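Glutathione transferase (Phanerochaete chrysosporium, PDB 4F0C) binds oxidized glutathione disulfide and, as a fungal Ure2p-class member of the glutathione transferase family, probably transfers glutathione to small electrophiles. Local coordinates at residues A[61-64]-A[65-68]; A[213-216]-A[217-221]. All coordinates share one frame; numbering follows the deposited sequence. Where two conformers were deposited one is given.

How the interactions relate
Interaction 1 and interaction 2 sit in the two halves of the glutathione transferase fold. Residues 61-68 form the end of strand 60-63 and the loop leading to strand 69-72, in the thioredoxin-like N-terminal part; residues 213-221 belong to helix 211-227, near the end of the chain. Their centres lie about 24 Å apart and their nearest atoms about 13 Å, so neither touches the other. Interaction 1 is peripheral, its centre about 21 Å from that of the chain, against about 12 Å for interaction 2. The side chain of Lys220 in interaction 2 comes to about 8 Å from bound oxidized glutathione disulfide.

Interaction 1 (A[61-64]-A[65-68])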
ATOM      1  N   LEU A  61       3.148  14.845   7.486  1.00  9.24           N
ATOM      2  CA  LEU A  61       4.217  15.267   8.407  1.00 12.42           C
ATOM      3  C   LEU A  61       4.921  16.466   7.812  1.00 12.46           C
ATOM      4  O   LEU A  61       5.268  16.449   6.629  1.00 13.86           O
ATOM      5  CB  LEU A  61       5.251  14.139   8.551  1.00 12.12           C
ATOM      6  CG  LEU A  61       6.438  14.450   9.486  1.00 15.21           C
ATOM      7  CD1 LEU A  61       6.078  14.025  10.880  1.00 15.55           C
ATOM      8  CD2 LEU A  61       7.726  13.727   9.026  1.00 18.18           C
ATOM      9  N   ILE A  62       5.121  17.512   8.610  1.00 10.39           N
ATOM     10  CA  ILE A  62       5.993  18.618   8.185  1.00 12.35           C
ATOM     11  C   ILE A  62       7.264  18.597   9.004  1.00 13.68           C
ATOM     12  O   ILE A  62       7.191  18.564  10.237  1.00 11.69           O
ATOM     13  CB  ILE A  62       5.364  20.002   8.420  1.00 12.09           C
ATOM     14  CG1 ILE A  62       3.973  20.087   7.774  1.00 14.19           C
ATOM     15  CG2 ILE A  62       6.295  21.126   7.862  1.00 11.68           C
ATOM     16  CD1 ILE A  62       3.229  21.312   8.216  1.00 15.26           C
ATOM     17  N   ASP A  63       8.420  18.601   8.336  1.00  8.77           N
ATOM     18  CA  ASP A  63       9.702  18.653   9.023  1.00 10.38           C
ATOM     19  C   ASP A  63      10.193  20.115   9.069  1.00 11.83           C
ATOM     20  O   ASP A  63      10.776  20.659   8.120  1.00 12.62           O
ATOM     21  CB  ASP A  63      10.698  17.716   8.329  1.00 11.20           C
ATOM     22  CG  ASP A  63      12.025  17.598   9.065  1.00 14.38           C
ATOM     23  OD1 ASP A  63      12.320  18.409   9.999  1.00 11.88           O
ATOM     24  OD2 ASP A  63      12.797  16.697   8.653  1.00 11.31           O
ATOM     25  N   HIS A  64       9.938  20.774  10.188  1.00 11.33           N
ATOM     26  CA  HIS A  64      10.272  22.183  10.297  1.00 13.69           C
ATOM     27  C   HIS A  64      11.786  22.450  10.284  1.00 14.63           C
ATOM     28  O   HIS A  64      12.203  23.574  10.031  1.00 16.78           O
ATOM     29  CB  HIS A  64       9.619  22.794  11.549  1.00 13.45           C
ATOM     30  CG  HIS A  64       8.125  22.665  11.567  1.00 16.47           C
ATOM     31  ND1 HIS A  64       7.317  23.263  10.621  1.00 14.86           N
ATOM     32  CD2 HIS A  64       7.295  22.025  12.424  1.00 16.16           C
ATOM     33  CE1 HIS A  64       6.053  22.985  10.891  1.00 17.65           C
ATOM     34  NE2 HIS A  64       6.009  22.249  11.989  1.00 17.27           N
ATOM     35  N   TYR A  65      12.596  21.429  10.587  1.00 12.00           N
ATOM     36  CA  TYR A  65      14.052  21.622  10.667  1.00 15.79           C
ATOM     37  C   TYR A  65      14.692  21.236   9.328  1.00 18.71           C
ATOM     38  O   TYR A  65      15.912  21.230   9.189  1.00 16.84           O
ATOM     39  CB  TYR A  65      14.683  20.782  11.789  1.00 10.85           C
ATOM     40  CG  TYR A  65      14.215  21.098  13.210  1.00 12.05           C
ATOM     41  CD1 TYR A  65      13.299  22.125  13.474  1.00 12.31           C
ATOM     42  CD2 TYR A  65      14.739  20.377  14.307  1.00 12.47           C
ATOM     43  CE1 TYR A  65      12.883  22.398  14.820  1.00 12.67           C
ATOM     44  CE2 TYR A  65      14.339  20.636  15.608  1.00 13.38           C
ATOM     45  CZ  TYR A  65      13.407  21.626  15.866  1.00 14.05           C
ATOM     46  OH  TYR A  65      13.022  21.845  17.186  1.00 15.32           O
ATOM     47  N   TYR A  66      13.855  20.912   8.352  1.00 12.15           N
ATOM     48  CA  TYR A  66      14.342  20.649   6.993  1.00 12.53           C
ATOM     49  C   TYR A  66      13.508  21.463   5.996  1.00 12.42           C
ATOM     50  O   TYR A  66      12.915  20.905   5.083  1.00 13.11           O
ATOM     51  CB  TYR A  66      14.251  19.152   6.710  1.00 13.14           C
ATOM     52  CG  TYR A  66      14.944  18.689   5.431  1.00 15.32           C
ATOM     53  CD1 TYR A  66      16.272  19.041   5.169  1.00 18.59           C
ATOM     54  CD2 TYR A  66      14.265  17.900   4.505  1.00 13.75           C
ATOM     55  CE1 TYR A  66      16.918  18.592   3.999  1.00 24.60           C
ATOM     56  CE2 TYR A  66      14.893  17.447   3.342  1.00 15.46           C
ATOM     57  CZ  TYR A  66      16.222  17.799   3.096  1.00 23.54           C
ATOM     58  OH  TYR A  66      16.860  17.359   1.945  1.00 24.91           O
ATOM     59  N   ASN A  67      13.450  22.775   6.216  0.55 12.95           N
ATOM     60  CA  ASN A  67      12.760  23.703   5.319  0.55 18.18           C
ATOM     61  C   ASN A  67      11.274  23.380   5.118  0.55 16.47           C
ATOM     62  O   ASN A  67      10.736  23.619   4.041  0.55 13.27           O
ATOM     63  CB  ASN A  67      13.466  23.772   3.952  0.55 19.18           C
ATOM     64  CG  ASN A  67      14.979  23.910   4.083  0.55 23.84           C
ATOM     65  OD1 ASN A  67      15.481  24.972   4.445  0.55 25.74           O
ATOM     66  ND2 ASN A  67      15.710  22.830   3.796  0.55 25.31           N
ATOM     67  N   ASP A  68      10.626  22.862   6.162  1.00 14.62           N
ATOM     68  CA  ASP A  68       9.196  22.508   6.125  1.00 15.65           C
ATOM     69  C   ASP A  68       8.869  21.471   5.065  1.00 15.27           C
ATOM     70  O   ASP A  68       7.797  21.502   4.448  1.00 13.89           O
ATOM     71  CB  ASP A  68       8.311  23.762   5.968  1.00 21.06           C
ATOM     72  CG  ASP A  68       8.302  24.628   7.229  1.00 26.34           C
ATOM     73  OD1 ASP A  68       8.583  24.114   8.335  1.00 20.00           O
ATOM     74  OD2 ASP A  68       8.028  25.821   7.113  1.00 24.64           O
TER
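His64 and Asp68 meet through a short hydrogen bond between a histidine and a carboxylate: ND1 of His64 donates to OD1 of Asp68 at 2.7 Å with an N-H...O angle of 154°. The oxygen lies near the imidazole plane, at the ring edge, yet the ring comes to it from above the carboxylate plane, and the two planes stand almost perpendicular (87°). With NE2 bound to Thr8 OG1, both ring nitrogens have partners, which fixes the flip of the ring.

Backbone and side-chain bonds of Asp63 shape the bend. Tyr66 N donates to Asp63 O at 3.1 Å, closing a type I beta turn from Asp63 to Tyr66. Because CG of Asp63 is anti to its own N (chi1 -174°), the carboxylate swings forward over the turn, and OD1 accepts from Tyr65 N at 3.1 Å, on its anti side but well out of the carboxylate plane; this is an Asx turn, its bond bent at the hydrogen.

The apolar contact is smaller: CG2 of Ile62 rests on CA of Asp68 at 3.7 Å. Separately, the CB methylene of Tyr66 makes a van der Waals approach to the carboxylate of Asp63, 3.5 Å from OD2.

Tyr66 OH is hydrogen-bonded to Asp97 OD1 of the second subunit, placing this hairpin loop at the dimer interface. The loop joins antiparallel strands 60-63 and 69-72, the latter at the sheet edge. Strand 7-11 flanks the former on its other side, while the hydroxyls of Tyr80 and Tyr85, both in helix 74-85, are hydrogen-bonded to OD2 of Asp63.

Interaction 2 (A[213-216]-A[217-221]); sequences IAES and LKTKA
Thr219 turns its hydroxyl back onto the preceding turn of the helix, where OG1 donates to Glu215 O at 2.8 Å. The torsion explains the reach: OG1 lies beside the backbone N and anti to the carbonyl carbon (chi1 -64°), the position from which a threonine hydroxyl can find the carbonyl four residues earlier. Thr219 N binds the same oxygen at 2.9 Å. The two donors approach from opposite faces of the carbonyl plane, the hydroxyl from 38° out of it, so one acceptor carries both bonds and the hydroxyl is satisfied within the helix.

Two residues earlier, Leu217 bends over the carbonyl of Ile213. Its N donates to Ile213 O at 2.9 Å, and its CG lies 3.4 Å from that oxygen. Beyond it, CD1 of Leu217 passes CG2 of Ile213 at 4.3 Å, a loose apolar contact along the same side of the helix.

These pairs are i to i+4 contacts of an alpha helix, confirmed by Lys218 N to Ala214 O and Lys220 N to Ser216 O, both 3.0 Å. The segment is part of helix 211-227, which closes the all-helical C-terminal part of the glutathione transferase fold.

Further out, the side chains meet the N-terminal part. OG of Ser216 bonds to Asp22 OD1 of helix 18-28 while the serine packs on Trp19 and Met23, and OE2 of Glu215 makes a salt bridge to Arg26. Leu217 instead faces helix 174-184, touching Ile175. Lys220 also touches Trp19 and Ile175; its chain runs extended until a bend at the last torsion (chi4 -51°), and NZ bonds to Val14 O, in the loop before helix 18-28.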
ATOM      1  N   ILE A 213       5.804   2.627  22.544  1.00 12.86           N
ATOM      2  CA  ILE A 213       4.585   2.191  21.867  1.00 12.61           C
ATOM      3  C   ILE A 213       3.406   2.167  22.851  1.00 17.76           C
ATOM      4  O   ILE A 213       2.303   2.616  22.543  1.00 15.93           O
ATOM      5  CB  ILE A 213       4.819   0.837  21.185  1.00 13.67           C
ATOM      6  CG1 ILE A 213       5.810   1.039  20.016  1.00 14.94           C
ATOM      7  CG2 ILE A 213       3.522   0.253  20.642  1.00 14.25           C
ATOM      8  CD1 ILE A 213       6.045  -0.210  19.190  1.00 17.90           C
ATOM      9  N   ALA A 214       3.659   1.665  24.055  1.00 17.12           N
ATOM     10  CA  ALA A 214       2.672   1.727  25.114  1.00 15.50           C
ATOM     11  C   ALA A 214       2.233   3.180  25.368  1.00 19.52           C
ATOM     12  O   ALA A 214       1.058   3.445  25.595  1.00 18.09           O
ATOM     13  CB  ALA A 214       3.239   1.123  26.380  1.00 18.05           C
ATOM     14  N   GLU A 215       3.185   4.110  25.355  1.00 18.32           N
ATOM     15  CA  GLU A 215       2.877   5.522  25.581  1.00 17.80           C
ATOM     16  C   GLU A 215       2.030   6.081  24.438  1.00 18.48           C
ATOM     17  O   GLU A 215       1.091   6.830  24.666  1.00 20.00           O
ATOM     18  CB  GLU A 215       4.165   6.334  25.745  1.00 18.56           C
ATOM     19  CG  GLU A 215       3.925   7.838  25.971  1.00 23.13           C
ATOM     20  CD  GLU A 215       5.223   8.609  26.163  1.00 28.06           C
ATOM     21  OE1 GLU A 215       5.820   8.489  27.248  1.00 31.62           O
ATOM     22  OE2 GLU A 215       5.653   9.314  25.236  1.00 25.35           O
ATOM     23  N   SER A 216       2.372   5.715  23.199  1.00 15.70           N
ATOM     24  CA  SER A 216       1.567   6.082  22.041  1.00 12.94           C
ATOM     25  C   SER A 216       0.117   5.593  22.167  1.00 19.00           C
ATOM     26  O   SER A 216      -0.834   6.348  21.901  1.00 15.55           O
ATOM     27  CB  SER A 216       2.225   5.546  20.749  1.00 13.51           C
ATOM     28  OG  SER A 216       1.431   5.834  19.623  1.00 19.40           O
ATOM     29  N   LEU A 217      -0.058   4.332  22.572  1.00 13.69           N
ATOM     30  CA  LEU A 217      -1.408   3.762  22.686  1.00 16.37           C
ATOM     31  C   LEU A 217      -2.192   4.469  23.789  1.00 16.66           C
ATOM     32  O   LEU A 217      -3.396   4.700  23.662  1.00 16.95           O
ATOM     33  CB  LEU A 217      -1.348   2.248  22.944  1.00 18.03           C
ATOM     34  CG  LEU A 217      -0.786   1.406  21.789  1.00 18.51           C
ATOM     35  CD1 LEU A 217      -0.511  -0.051  22.231  1.00 18.28           C
ATOM     36  CD2 LEU A 217      -1.723   1.452  20.556  1.00 16.81           C
ATOM     37  N   LYS A 218      -1.488   4.847  24.848  1.00 20.24           N
ATOM     38  CA  LYS A 218      -2.140   5.484  25.989  1.00 21.87           C
ATOM     39  C   LYS A 218      -2.559   6.903  25.578  1.00 20.93           C
ATOM     40  O   LYS A 218      -3.624   7.380  25.942  1.00 20.25           O
ATOM     41  CB  LYS A 218      -1.205   5.498  27.198  1.00 20.56           C
ATOM     42  CG  LYS A 218      -1.756   6.237  28.434  1.00 31.91           C
ATOM     43  CD  LYS A 218      -0.734   6.267  29.578  1.00 45.23           C
ATOM     44  CE  LYS A 218      -1.329   6.849  30.875  1.00 48.57           C
ATOM     45  NZ  LYS A 218      -0.327   6.916  31.989  1.00 51.46           N
ATOM     46  N   THR A 219      -1.712   7.561  24.795  1.00 21.74           N
ATOM     47  CA  THR A 219      -1.963   8.917  24.322  1.00 16.97           C
ATOM     48  C   THR A 219      -3.187   8.916  23.414  1.00 20.43           C
ATOM     49  O   THR A 219      -4.044   9.803  23.496  1.00 18.44           O
ATOM     50  CB  THR A 219      -0.731   9.451  23.549  1.00 20.96           C
ATOM     51  OG1 THR A 219       0.388   9.542  24.440  1.00 21.35           O
ATOM     52  CG2 THR A 219      -0.998  10.839  22.944  1.00 23.29           C
ATOM     53  N   LYS A 220      -3.273   7.912  22.541  1.00 16.04           N
ATOM     54  CA  LYS A 220      -4.428   7.792  21.668  1.00 15.26           C
ATOM     55  C   LYS A 220      -5.719   7.628  22.461  1.00 19.73           C
ATOM     56  O   LYS A 220      -6.715   8.286  22.147  1.00 19.74           O
ATOM     57  CB  LYS A 220      -4.237   6.646  20.654  1.00 13.61           C
ATOM     58  CG  LYS A 220      -5.464   6.302  19.808  1.00 22.86           C
ATOM     59  CD  LYS A 220      -5.100   5.214  18.786  1.00 19.07           C
ATOM     60  CE  LYS A 220      -6.115   5.075  17.649  1.00 23.53           C
ATOM     61  NZ  LYS A 220      -7.486   4.935  18.172  1.00 38.80           N
ATOM     62  N   ALA A 221      -5.706   6.751  23.472  1.00 18.92           N
ATOM     63  CA  ALA A 221      -6.907   6.489  24.263  1.00 21.10           C
ATOM     64  C   ALA A 221      -7.369   7.772  24.964  1.00 26.43           C
ATOM     65  O   ALA A 221      -8.562   8.082  25.018  1.00 25.12           O
ATOM     66  CB  ALA A 221      -6.647   5.354  25.292  1.00 21.10           C
TER